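Local coordinates for protein polyketide biosynthesis 3-hydroxy-3-methylglutaryl-ACP synthase PksG (Bacillus subtilis, PDB 4YXT) that catalyses the aldol condensation of an acetyl group carried by an acyl-carrier protein with a beta-ketothioester polyketide intermediate during synthesis of the antibiotic bacillaene, at residues E165-V177 with R293-A305. The protein carries 1 engineered substitution. Numbering follows the deposited sequence.
Sequences EPSAGAGAVAVLV and RVGNIMGAALFLA
V173 lies over the start of helix 301-312, its two methyls divided between neighbouring residues. CG1, anti to the backbone N (chi1 -176°), rests 3.7 Å from F303 CB, while CG2 reaches A300 CB and the flank of L304. A branched residue suits this place, since a strand accepts it readily and its fork straddles the helix surface; A300 is small enough to let the strand come close. One step along the same strand face, V175 sets CG2 over a face of the F303 ring, 4.2 Å from its centroid and 14° off the normal, a CH-pi contact offset toward the rim.

The packing is closest at G169 and G171. Glycine suits both places because the backbone itself is covered: V294 O faces G169 CA, and I297 lies over G171, its CG2 3.6 Å from G171 C. G295, at positive phi just after helix 291-294, brings its CA within 4.3 Å of G169 CA. The backbones also bond here: N296 N donates to S167 O in the carbonyl plane (2.6 Å), and G169 N returns a more bent bond to N296 O (3.2 Å). M298 CE adds a light, buried touch on G169 O.

The looser side is at A168, partly exposed like N296; its methyl turns from the other segment and it buries almost nothing there. N296 OD1 accepts from M298 N, 2.9 Å away, with the donor above the carbonyl plane, closing an Asx turn that restrains the side chain. The N296 side chain approaches H250, probably a proton donor/acceptor, and that of M298 approaches C114, probably the acyl-thioester nucleophile, as in related enzymes. The whole is consistent with the thiolase fold of HMG-CoA synthases: a helix buried against the central sheet, while the loop and 3-10 turn leading into it border the probable active site.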
loop_
_atom_site.group_PDB
_atom_site.type_symbol
_atom_site.label_atom_id
_atom_site.label_comp_id
_atom_site.label_asym_id
_atom_site.label_seq_id
_atom_site.Cartn_x
_atom_site.Cartn_y
_atom_site.Cartn_z
ATOM N N GLU A 165 13.772 -21.782 -9.223
ATOM C CA GLU A 165 13.756 -22.380 -7.899
ATOM C C GLU A 165 15.000 -22.138 -7.035
ATOM O O GLU A 165 14.887 -21.971 -5.836
ATOM C CB GLU A 165 13.551 -23.864 -8.049
ATOM C CG GLU A 165 13.311 -24.578 -6.760
ATOM C CD GLU A 165 13.462 -26.099 -6.905
ATOM O OE1 GLU A 165 13.905 -26.574 -7.979
ATOM O OE2 GLU A 165 13.142 -26.800 -5.925
ATOM N N PRO A 166 16.193 -22.136 -7.633
ATOM C CA PRO A 166 17.354 -21.833 -6.820
ATOM C C PRO A 166 17.453 -20.391 -6.298
ATOM O O PRO A 166 18.267 -20.129 -5.417
ATOM C CB PRO A 166 18.535 -22.122 -7.776
ATOM C CG PRO A 166 17.965 -22.898 -8.892
ATOM C CD PRO A 166 16.575 -22.402 -9.026
ATOM N N SER A 167 16.686 -19.453 -6.853
ATOM C CA SER A 167 16.743 -18.039 -6.374
ATOM C C SER A 167 15.492 -17.595 -5.581
ATOM O O SER A 167 15.408 -16.451 -5.160
ATOM C CB SER A 167 16.924 -17.092 -7.568
ATOM O OG SER A 167 18.062 -17.480 -8.341
ATOM N N ALA A 168 14.531 -18.503 -5.409
ATOM C CA ALA A 168 13.224 -18.179 -4.910
ATOM C C ALA A 168 13.277 -18.113 -3.393
ATOM O O ALA A 168 13.002 -19.103 -2.729
ATOM C CB ALA A 168 12.222 -19.246 -5.364
ATOM N N GLY A 169 13.592 -16.945 -2.836
ATOM C CA GLY A 169 13.795 -16.841 -1.405
ATOM C C GLY A 169 12.704 -16.342 -0.471
ATOM O O GLY A 169 11.518 -16.262 -0.816
ATOM N N ALA A 170 13.133 -16.064 0.756
ATOM C CA ALA A 170 12.289 -15.566 1.829
ATOM C C ALA A 170 13.155 -14.653 2.696
ATOM O O ALA A 170 14.273 -14.998 3.056
ATOM C CB ALA A 170 11.770 -16.691 2.681
ATOM N N GLY A 171 12.639 -13.507 3.088
ATOM C CA GLY A 171 13.480 -12.547 3.759
ATOM C C GLY A 171 12.666 -11.351 4.145
ATOM O O GLY A 171 11.517 -11.230 3.705
ATOM N N ALA A 172 13.266 -10.482 4.970
ATOM C CA ALA A 172 12.680 -9.209 5.321
ATOM C C ALA A 172 13.789 -8.297 5.682
ATOM O O ALA A 172 14.832 -8.742 6.181
ATOM C CB ALA A 172 11.660 -9.312 6.460
ATOM N N VAL A 173 13.604 -7.036 5.337
ATOM C CA VAL A 173 14.505 -5.972 5.731
ATOM C C VAL A 173 13.690 -4.830 6.378
ATOM O O VAL A 173 12.678 -4.376 5.814
ATOM C CB VAL A 173 15.296 -5.365 4.546
ATOM C CG1 VAL A 173 16.304 -4.308 5.033
ATOM C CG2 VAL A 173 16.062 -6.398 3.760
ATOM N N ALA A 174 14.141 -4.359 7.534
ATOM C CA ALA A 174 13.419 -3.360 8.259
ATOM C C ALA A 174 14.305 -2.159 8.225
ATOM O O ALA A 174 15.516 -2.274 8.432
ATOM C CB ALA A 174 13.167 -3.829 9.683
ATOM N N VAL A 175 13.729 -1.005 7.945
ATOM C CA VAL A 175 14.457 0.215 7.762
ATOM C C VAL A 175 13.780 1.292 8.635
ATOM O O VAL A 175 12.611 1.600 8.420
ATOM C CB VAL A 175 14.385 0.670 6.284
ATOM C CG1 VAL A 175 15.026 2.032 6.082
ATOM C CG2 VAL A 175 15.014 -0.308 5.279
ATOM N N LEU A 176 14.543 1.878 9.568
ATOM C CA LEU A 176 14.149 3.001 10.385
ATOM C C LEU A 176 14.551 4.302 9.754
ATOM O O LEU A 176 15.696 4.508 9.477
ATOM C CB LEU A 176 14.856 2.922 11.741
ATOM C CG LEU A 176 14.403 3.936 12.804
ATOM C CD1 LEU A 176 13.029 3.619 13.387
ATOM C CD2 LEU A 176 15.457 3.988 13.904
ATOM N N VAL A 177 13.589 5.191 9.545
ATOM C CA VAL A 177 13.754 6.373 8.761
ATOM C C VAL A 177 13.510 7.544 9.709
ATOM O O VAL A 177 12.551 7.546 10.534
ATOM C CB VAL A 177 12.774 6.390 7.562
ATOM C CG1 VAL A 177 12.915 7.643 6.734
ATOM C CG2 VAL A 177 12.956 5.150 6.676
ATOM N N ARG A 293 23.033 -15.172 -0.590
ATOM C CA ARG A 293 22.849 -16.103 0.500
ATOM C C ARG A 293 21.409 -16.224 0.946
ATOM O O ARG A 293 21.022 -17.200 1.620
ATOM C CB ARG A 293 23.768 -15.725 1.654
ATOM C CG ARG A 293 25.244 -15.682 1.297
ATOM C CD ARG A 293 26.140 -15.314 2.502
ATOM N NE ARG A 293 25.968 -16.339 3.513
ATOM C CZ ARG A 293 26.435 -16.305 4.735
ATOM N NH1 ARG A 293 27.101 -15.256 5.192
ATOM N NH2 ARG A 293 26.157 -17.327 5.522
ATOM N N VAL A 294 20.591 -15.273 0.501
ATOM C CA VAL A 294 19.148 -15.295 0.812
ATOM C C VAL A 294 18.198 -15.643 -0.352
ATOM O O VAL A 294 17.149 -16.291 -0.188
ATOM C CB VAL A 294 18.774 -13.932 1.442
ATOM C CG1 VAL A 294 17.424 -14.013 2.119
ATOM C CG2 VAL A 294 19.799 -13.590 2.514
ATOM N N GLY A 295 18.572 -15.232 -1.544
ATOM C CA GLY A 295 17.695 -15.409 -2.688
ATOM C C GLY A 295 17.019 -14.106 -3.073
ATOM O O GLY A 295 17.372 -13.068 -2.578
ATOM N N ASN A 296 16.116 -14.186 -4.031
ATOM C CA ASN A 296 15.267 -13.097 -4.410
ATOM C C ASN A 296 14.214 -12.921 -3.318
ATOM O O ASN A 296 13.345 -13.780 -3.103
ATOM C CB ASN A 296 14.554 -13.374 -5.751
ATOM C CG ASN A 296 13.531 -12.297 -6.104
ATOM O OD1 ASN A 296 13.618 -11.132 -5.680
ATOM N ND2 ASN A 296 12.533 -12.699 -6.871
ATOM N N ILE A 297 14.286 -11.785 -2.660
ATOM C CA ILE A 297 13.402 -11.468 -1.544
ATOM C C ILE A 297 12.373 -10.439 -1.975
ATOM O O ILE A 297 11.742 -9.802 -1.142
ATOM C CB ILE A 297 14.289 -10.954 -0.367
ATOM C CG1 ILE A 297 15.103 -12.107 0.152
ATOM C CG2 ILE A 297 13.502 -10.435 0.792
ATOM C CD1 ILE A 297 14.315 -13.357 0.251
ATOM N N MET A 298 12.244 -10.251 -3.285
ATOM C CA MET A 298 11.177 -9.435 -3.899
ATOM C C MET A 298 11.188 -7.951 -3.494
ATOM O O MET A 298 12.152 -7.236 -3.812
ATOM C CB MET A 298 9.861 -10.132 -3.679
ATOM C CG MET A 298 9.805 -11.440 -4.457
ATOM S SD MET A 298 8.439 -12.476 -3.985
ATOM C CE MET A 298 9.354 -13.510 -2.838
ATOM N N GLY A 299 10.154 -7.507 -2.794
ATOM C CA GLY A 299 10.093 -6.179 -2.269
ATOM C C GLY A 299 11.288 -5.759 -1.444
ATOM O O GLY A 299 11.588 -4.575 -1.334
ATOM N N ALA A 300 11.971 -6.694 -0.820
ATOM C CA ALA A 300 13.077 -6.302 0.067
ATOM C C ALA A 300 14.439 -6.486 -0.594
ATOM O O ALA A 300 15.505 -6.231 0.048
ATOM C CB ALA A 300 13.003 -7.095 1.349
ATOM N N ALA A 301 14.449 -6.894 -1.858
ATOM C CA ALA A 301 15.718 -7.232 -2.536
ATOM C C ALA A 301 16.668 -6.042 -2.611
ATOM O O ALA A 301 17.824 -6.150 -2.195
ATOM C CB ALA A 301 15.499 -7.815 -3.968
ATOM N N LEU A 302 16.238 -4.936 -3.191
ATOM C CA LEU A 302 17.137 -3.777 -3.235
ATOM C C LEU A 302 17.642 -3.366 -1.836
ATOM O O LEU A 302 18.782 -3.002 -1.686
ATOM C CB LEU A 302 16.464 -2.586 -3.899
ATOM C CG LEU A 302 17.266 -1.297 -3.788
ATOM C CD1 LEU A 302 18.516 -1.361 -4.669
ATOM C CD2 LEU A 302 16.351 -0.187 -4.206
ATOM N N PHE A 303 16.785 -3.356 -0.822
ATOM C CA PHE A 303 17.279 -3.036 0.500
ATOM C C PHE A 303 18.387 -3.979 0.968
ATOM O O PHE A 303 19.324 -3.504 1.585
ATOM C CB PHE A 303 16.152 -3.005 1.534
ATOM C CG PHE A 303 15.155 -1.884 1.340
ATOM C CD1 PHE A 303 15.530 -0.652 0.767
ATOM C CD2 PHE A 303 13.852 -2.036 1.795
ATOM C CE1 PHE A 303 14.590 0.362 0.611
ATOM C CE2 PHE A 303 12.905 -1.012 1.640
ATOM C CZ PHE A 303 13.293 0.185 1.060
ATOM N N LEU A 304 18.258 -5.287 0.671
ATOM C CA LEU A 304 19.227 -6.287 1.009
ATOM C C LEU A 304 20.560 -6.063 0.330
ATOM O O LEU A 304 21.611 -6.334 0.940
ATOM C CB LEU A 304 18.680 -7.700 0.652
ATOM C CG LEU A 304 19.457 -8.932 1.104
ATOM C CD1 LEU A 304 19.469 -9.025 2.606
ATOM C CD2 LEU A 304 18.901 -10.224 0.496
ATOM N N ALA A 305 20.523 -5.599 -0.933
ATOM C CA ALA A 305 21.727 -5.267 -1.691
ATOM C C ALA A 305 22.322 -3.988 -1.135
ATOM O O ALA A 305 23.557 -3.760 -1.108
ATOM C CB ALA A 305 21.394 -5.081 -3.193
#